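Local coordinates for protein activated BY transcription factor SSRB (PDB 2WNW) that belongs to glycosyl hydrolase family 30 and joins a TIM-barrel domain to a beta sandwich, at residues A[78-83]-A[373-378]; A[43-48]-A[379-384]. All blocks are in the same frame, centred on the assembly; numbering follows the deposited sequence.

Contact 1: residues A[78-83]-A[373-378]; sequences AQEHNY and FCRYVR
The sulfur of C374 marks the tight half of this contact, where the loop that leads from helix 65-76 to strand 85-90 meets the end of helix 365-374. C374 SG takes the crowded position between backbone N and carbonyl carbon (chi1 74°), which sets it over one face of the H81 ring, 3.7 Å from its centroid. The Y83 ring meets the same sulfur by its edge, CE2 coming to 3.7 Å of SG. W367 of the same helix also stacks on the H81 ring. H81 O and C374 O, both acceptors, stand 3.2 Å apart and cannot bond each other. Water takes over on the looser side: C374 O receives protons from two waters, one shared with N82 O, the other held by N82 ND2 and also donating to V377 O. Beyond the H81 ring, R375, bent at chi3 (77°), turns its guanidinium alongside the partly exposed E80. Its NH1 and NH2 both bond end-on to E80 OE2, each at 3.0 Å, with that oxygen in the guanidinium plane. Two donors on a single oxygen would concentrate the carboxylate charge there and probably help keep E80 ionised.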
loop_
_atom_site.group_PDB
_atom_site.type_symbol
_atom_site.label_atom_id
_atom_site.label_comp_id
_atom_site.label_asym_id
_atom_site.label_seq_id
_atom_site.Cartn_x
_atom_site.Cartn_y
_atom_site.Cartn_z
ATOM N N ALA A 78 -15.221 -18.242 22.904
ATOM C CA ALA A 78 -15.388 -16.812 22.695
ATOM C C ALA A 78 -14.371 -16.031 23.522
ATOM O O ALA A 78 -14.092 -14.864 23.241
ATOM C CB ALA A 78 -16.801 -16.394 23.072
ATOM N N GLN A 79 -13.821 -16.679 24.546
ATOM C CA GLN A 79 -12.832 -16.047 25.410
ATOM C C GLN A 79 -11.406 -16.336 24.952
ATOM O O GLN A 79 -10.445 -15.842 25.539
ATOM C CB GLN A 79 -13.016 -16.504 26.860
ATOM C CG GLN A 79 -14.293 -15.979 27.500
ATOM C CD GLN A 79 -15.541 -16.628 26.933
ATOM O OE1 GLN A 79 -16.591 -15.992 26.823
ATOM N NE2 GLN A 79 -15.438 -17.907 26.582
ATOM N N GLU A 80 -11.272 -17.145 23.905
ATOM C CA GLU A 80 -9.959 -17.467 23.360
ATOM C C GLU A 80 -9.887 -16.968 21.918
ATOM O O GLU A 80 -10.241 -15.824 21.649
ATOM C CB GLU A 80 -9.697 -18.974 23.433
ATOM C CG GLU A 80 -9.500 -19.494 24.853
ATOM C CD GLU A 80 -8.189 -19.039 25.481
ATOM O OE1 GLU A 80 -7.988 -19.310 26.685
ATOM O OE2 GLU A 80 -7.357 -18.421 24.783
ATOM N N HIS A 81 -9.451 -17.811 20.986
ATOM C CA HIS A 81 -9.342 -17.357 19.607
ATOM C C HIS A 81 -10.653 -17.022 18.925
ATOM O O HIS A 81 -10.659 -16.317 17.924
ATOM C CB HIS A 81 -8.544 -18.352 18.765
ATOM C CG HIS A 81 -7.076 -18.064 18.751
ATOM N ND1 HIS A 81 -6.252 -18.432 17.710
ATOM C CD2 HIS A 81 -6.290 -17.418 19.645
ATOM C CE1 HIS A 81 -5.021 -18.021 17.960
ATOM N NE2 HIS A 81 -5.016 -17.403 19.128
ATOM N N ASN A 82 -11.760 -17.526 19.462
ATOM C CA ASN A 82 -13.076 -17.218 18.912
ATOM C C ASN A 82 -13.164 -17.334 17.388
ATOM O O ASN A 82 -13.690 -16.442 16.727
ATOM C CB ASN A 82 -13.467 -15.795 19.343
ATOM C CG ASN A 82 -14.870 -15.416 18.917
ATOM O OD1 ASN A 82 -15.832 -16.116 19.228
ATOM N ND2 ASN A 82 -14.995 -14.297 18.204
ATOM N N TYR A 83 -12.652 -18.427 16.828
ATOM C CA TYR A 83 -12.702 -18.614 15.383
ATOM C C TYR A 83 -14.142 -18.531 14.891
ATOM O O TYR A 83 -15.033 -19.177 15.442
ATOM C CB TYR A 83 -12.079 -19.959 14.987
ATOM C CG TYR A 83 -10.591 -19.897 14.680
ATOM C CD1 TYR A 83 -9.933 -20.993 14.118
ATOM C CD2 TYR A 83 -9.849 -18.737 14.918
ATOM C CE1 TYR A 83 -8.579 -20.936 13.797
ATOM C CE2 TYR A 83 -8.485 -18.670 14.599
ATOM C CZ TYR A 83 -7.860 -19.774 14.037
ATOM O OH TYR A 83 -6.526 -19.717 13.697
ATOM N N PHE A 373 -5.236 -10.772 15.907
ATOM C CA PHE A 373 -6.392 -10.385 15.099
ATOM C C PHE A 373 -7.705 -11.025 15.578
ATOM O O PHE A 373 -8.619 -10.345 16.048
ATOM C CB PHE A 373 -6.227 -10.811 13.635
ATOM C CG PHE A 373 -5.347 -9.915 12.815
ATOM C CD1 PHE A 373 -3.970 -10.095 12.800
ATOM C CD2 PHE A 373 -5.902 -8.916 12.020
ATOM C CE1 PHE A 373 -3.153 -9.292 11.998
ATOM C CE2 PHE A 373 -5.093 -8.108 11.217
ATOM C CZ PHE A 373 -3.718 -8.300 11.207
ATOM N N CYS A 374 -7.778 -12.346 15.439
ATOM C CA CYS A 374 -8.988 -13.107 15.745
ATOM C C CYS A 374 -9.584 -13.022 17.143
ATOM O O CYS A 374 -10.795 -13.169 17.300
ATOM C CB CYS A 374 -8.785 -14.579 15.368
ATOM S SG CYS A 374 -7.729 -15.522 16.476
ATOM N N ARG A 375 -8.759 -12.785 18.154
ATOM C CA ARG A 375 -9.272 -12.699 19.517
ATOM C C ARG A 375 -10.018 -11.396 19.783
ATOM O O ARG A 375 -10.814 -11.311 20.724
ATOM C CB ARG A 375 -8.121 -12.827 20.526
ATOM C CG ARG A 375 -7.356 -14.141 20.437
ATOM C CD ARG A 375 -6.076 -14.102 21.264
ATOM N NE ARG A 375 -6.323 -14.265 22.695
ATOM C CZ ARG A 375 -6.573 -15.432 23.284
ATOM N NH1 ARG A 375 -6.612 -16.552 22.572
ATOM N NH2 ARG A 375 -6.771 -15.482 24.595
ATOM N N TYR A 376 -9.793 -10.393 18.943
ATOM C CA TYR A 376 -10.404 -9.085 19.164
ATOM C C TYR A 376 -11.298 -8.510 18.075
ATOM O O TYR A 376 -12.134 -7.653 18.361
ATOM C CB TYR A 376 -9.290 -8.084 19.483
ATOM C CG TYR A 376 -8.266 -8.665 20.428
ATOM C CD1 TYR A 376 -8.574 -8.884 21.772
ATOM C CD2 TYR A 376 -7.024 -9.089 19.960
ATOM C CE1 TYR A 376 -7.673 -9.520 22.621
ATOM C CE2 TYR A 376 -6.119 -9.725 20.797
ATOM C CZ TYR A 376 -6.450 -9.943 22.123
ATOM O OH TYR A 376 -5.575 -10.623 22.936
ATOM N N VAL A 377 -11.125 -8.959 16.836
ATOM C CA VAL A 377 -11.936 -8.453 15.731
ATOM C C VAL A 377 -13.105 -9.403 15.479
ATOM O O VAL A 377 -12.915 -10.610 15.324
ATOM C CB VAL A 377 -11.081 -8.306 14.446
ATOM C CG1 VAL A 377 -11.909 -7.691 13.331
ATOM C CG2 VAL A 377 -9.855 -7.440 14.737
ATOM N N ARG A 378 -14.315 -8.853 15.437
ATOM C CA ARG A 378 -15.519 -9.660 15.245
ATOM C C ARG A 378 -16.104 -9.588 13.841
ATOM O O ARG A 378 -15.874 -8.627 13.105
ATOM C CB ARG A 378 -16.600 -9.222 16.239
ATOM C CG ARG A 378 -16.183 -9.251 17.702
ATOM C CD ARG A 378 -16.684 -7.989 18.388
ATOM N NE ARG A 378 -16.481 -7.989 19.833
ATOM C CZ ARG A 378 -16.571 -6.900 20.594
ATOM N NH1 ARG A 378 -16.852 -5.725 20.045
ATOM N NH2 ARG A 378 -16.395 -6.986 21.907
HETATM O O HOH W 1 -10.913 -13.578 22.974
HETATM O O HOH W 2 -12.203 -14.642 15.243
HETATM O O HOH W 3 -13.071 -11.916 17.696
#

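Contact 2: residues A[43-48]-A[379-384]; sequences QQIDGF and PGARVM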
loop_
_atom_site.group_PDB
_atom_site.type_symbol
_atom_site.label_atom_id
_atom_site.label_comp_id
_atom_site.label_asym_id
_atom_site.label_seq_id
_atom_site.Cartn_x
_atom_site.Cartn_y
_atom_site.Cartn_z
ATOM N N GLN A 43 -13.658 -1.559 3.873
ATOM C CA GLN A 43 -14.404 -2.797 3.637
ATOM C C GLN A 43 -14.807 -3.564 4.893
ATOM O O GLN A 43 -14.170 -3.449 5.941
ATOM C CB GLN A 43 -13.614 -3.736 2.713
ATOM C CG GLN A 43 -12.635 -4.660 3.431
ATOM C CD GLN A 43 -11.306 -4.000 3.758
ATOM O OE1 GLN A 43 -11.173 -2.778 3.711
ATOM N NE2 GLN A 43 -10.313 -4.814 4.099
ATOM N N GLN A 44 -15.869 -4.359 4.767
ATOM C CA GLN A 44 -16.369 -5.168 5.875
ATOM C C GLN A 44 -15.710 -6.543 5.837
ATOM O O GLN A 44 -15.487 -7.104 4.762
ATOM C CB GLN A 44 -17.888 -5.327 5.776
ATOM C CG GLN A 44 -18.530 -5.900 7.026
ATOM C CD GLN A 44 -20.047 -5.778 7.013
ATOM O OE1 GLN A 44 -20.665 -5.506 8.042
ATOM N NE2 GLN A 44 -20.650 -5.985 5.850
ATOM N N ILE A 45 -15.396 -7.087 7.006
ATOM C CA ILE A 45 -14.764 -8.397 7.074
ATOM C C ILE A 45 -15.714 -9.415 7.702
ATOM O O ILE A 45 -16.531 -9.070 8.557
ATOM C CB ILE A 45 -13.421 -8.316 7.852
ATOM C CG1 ILE A 45 -13.661 -7.999 9.328
ATOM C CG2 ILE A 45 -12.544 -7.214 7.245
ATOM C CD1 ILE A 45 -13.764 -9.230 10.202
ATOM N N ASP A 46 -15.605 -10.666 7.265
ATOM C CA ASP A 46 -16.480 -11.724 7.755
ATOM C C ASP A 46 -15.961 -12.539 8.936
ATOM O O ASP A 46 -16.734 -13.259 9.573
ATOM C CB ASP A 46 -16.842 -12.671 6.604
ATOM C CG ASP A 46 -17.530 -11.951 5.454
ATOM O OD1 ASP A 46 -18.167 -10.911 5.714
ATOM O OD2 ASP A 46 -17.447 -12.424 4.299
ATOM N N GLY A 47 -14.667 -12.445 9.230
ATOM C CA GLY A 47 -14.123 -13.190 10.352
ATOM C C GLY A 47 -12.741 -13.796 10.159
ATOM O O GLY A 47 -12.022 -13.455 9.215
ATOM N N PHE A 48 -12.379 -14.700 11.068
ATOM C CA PHE A 48 -11.084 -15.383 11.055
ATOM C C PHE A 48 -11.272 -16.846 11.437
ATOM O O PHE A 48 -12.171 -17.183 12.211
ATOM C CB PHE A 48 -10.118 -14.751 12.071
ATOM C CG PHE A 48 -9.846 -13.297 11.838
ATOM C CD1 PHE A 48 -10.794 -12.335 12.167
ATOM C CD2 PHE A 48 -8.647 -12.890 11.264
ATOM C CE1 PHE A 48 -10.552 -10.984 11.924
ATOM C CE2 PHE A 48 -8.396 -11.547 11.018
ATOM C CZ PHE A 48 -9.350 -10.591 11.349
ATOM N N PRO A 379 -16.881 -10.614 13.452
ATOM C CA PRO A 379 -17.500 -10.637 12.125
ATOM C C PRO A 379 -18.338 -9.374 11.954
ATOM O O PRO A 379 -18.992 -8.935 12.899
ATOM C CB PRO A 379 -18.364 -11.893 12.173
ATOM C CG PRO A 379 -17.587 -12.795 13.073
ATOM C CD PRO A 379 -17.178 -11.856 14.188
ATOM N N GLY A 380 -18.308 -8.786 10.762
ATOM C CA GLY A 380 -19.079 -7.578 10.518
ATOM C C GLY A 380 -18.304 -6.289 10.741
ATOM O O GLY A 380 -18.742 -5.213 10.329
ATOM N N ALA A 381 -17.156 -6.386 11.402
ATOM C CA ALA A 381 -16.330 -5.212 11.647
ATOM C C ALA A 381 -15.844 -4.659 10.312
ATOM O O ALA A 381 -15.815 -5.371 9.305
ATOM C CB ALA A 381 -15.128 -5.587 12.521
ATOM N N ARG A 382 -15.479 -3.383 10.296
ATOM C CA ARG A 382 -14.960 -2.776 9.081
ATOM C C ARG A 382 -13.547 -2.278 9.321
ATOM O O ARG A 382 -13.205 -1.849 10.423
ATOM C CB ARG A 382 -15.842 -1.608 8.619
ATOM C CG ARG A 382 -17.131 -2.044 7.935
ATOM C CD ARG A 382 -17.898 -0.857 7.373
ATOM N NE ARG A 382 -19.140 -1.268 6.719
ATOM C CZ ARG A 382 -19.235 -1.675 5.456
ATOM N NH1 ARG A 382 -18.158 -1.727 4.680
ATOM N NH2 ARG A 382 -20.415 -2.038 4.968
ATOM N N VAL A 383 -12.714 -2.366 8.293
ATOM C CA VAL A 383 -11.352 -1.875 8.402
ATOM C C VAL A 383 -11.478 -0.356 8.429
ATOM O O VAL A 383 -12.347 0.205 7.764
ATOM C CB VAL A 383 -10.507 -2.296 7.179
ATOM C CG1 VAL A 383 -9.206 -1.496 7.135
ATOM C CG2 VAL A 383 -10.208 -3.788 7.249
ATOM N N MET A 384 -10.638 0.311 9.209
ATOM C CA MET A 384 -10.690 1.766 9.271
ATOM C C MET A 384 -9.473 2.346 8.564
ATOM O O MET A 384 -8.459 1.667 8.393
ATOM C CB MET A 384 -10.701 2.254 10.724
ATOM C CG MET A 384 -9.379 2.065 11.457
ATOM S SD MET A 384 -9.342 2.951 13.040
ATOM C CE MET A 384 -9.410 1.601 14.198
#
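A381 O is gripped twice: by the straight hydrogen bond from I45 N (2.9 Å, 169°), which arrives almost along the C=O axis, and by a weaker CA-H...O contact from Q44 CA. Q43 O is held in the same manner, taking the N-H of V383 at 3.0 Å and the CA-H of R382. Between these two bonds Q44 and R382 form an antiparallel non-hydrogen-bonded pair, their CA atoms 4.2 Å apart. This is where strand 41-44 joins strand 382-388 in the mixed sheet of the beta domain, just before the chain runs on into the first barrel strand, 48-51. Past the bridge the pairing is prolonged by one more bond, G380 N to I45 O at 2.8 Å, and P379 CB then rests on D46 O. D46 itself points away, and its OD2 pairs with K289 and K138.

Q44 and R382 send their side chains to the same face of the sheet. R382 runs extended from CG to NE and turns at its last torsion, which lays one face of its guanidinium over Q44 CB while NH1 bonds to L42 O. Q43, by contrast, has CG in the crowded position (chi1 87°) and folds back at chi2 (-82°), bringing its amide across V383, with NE2 3.3 Å from CG2. That nitrogen donates to F321 O and C325 O, which should fix the rotation of the amide. The same V383 CG2 meets I45 CG2 at 4.1 Å, the two side chains crossing at about a right angle, while I45 CG1 faces A381 CB.

Starting from the N terminus, the chain first passes through 43-48, leaving the mixed beta sheet to enter barrel strand 48-51, and soon afterwards through the loop 78-83 ahead of the second barrel strand. The rest of the barrel follows before helix 365-374 delivers 373-378 back to that loop, closing contact 1. The very next residues, 379-384, return to 43-48 and close contact 2, so the smaller loop lies within the larger and the two do not cross. F48 joins them, packing against F373, C374 and V377. Contact 1 thus ties the last helix to the early barrel, and contact 2 ties the chain's entry into the barrel to its exit toward the sandwich.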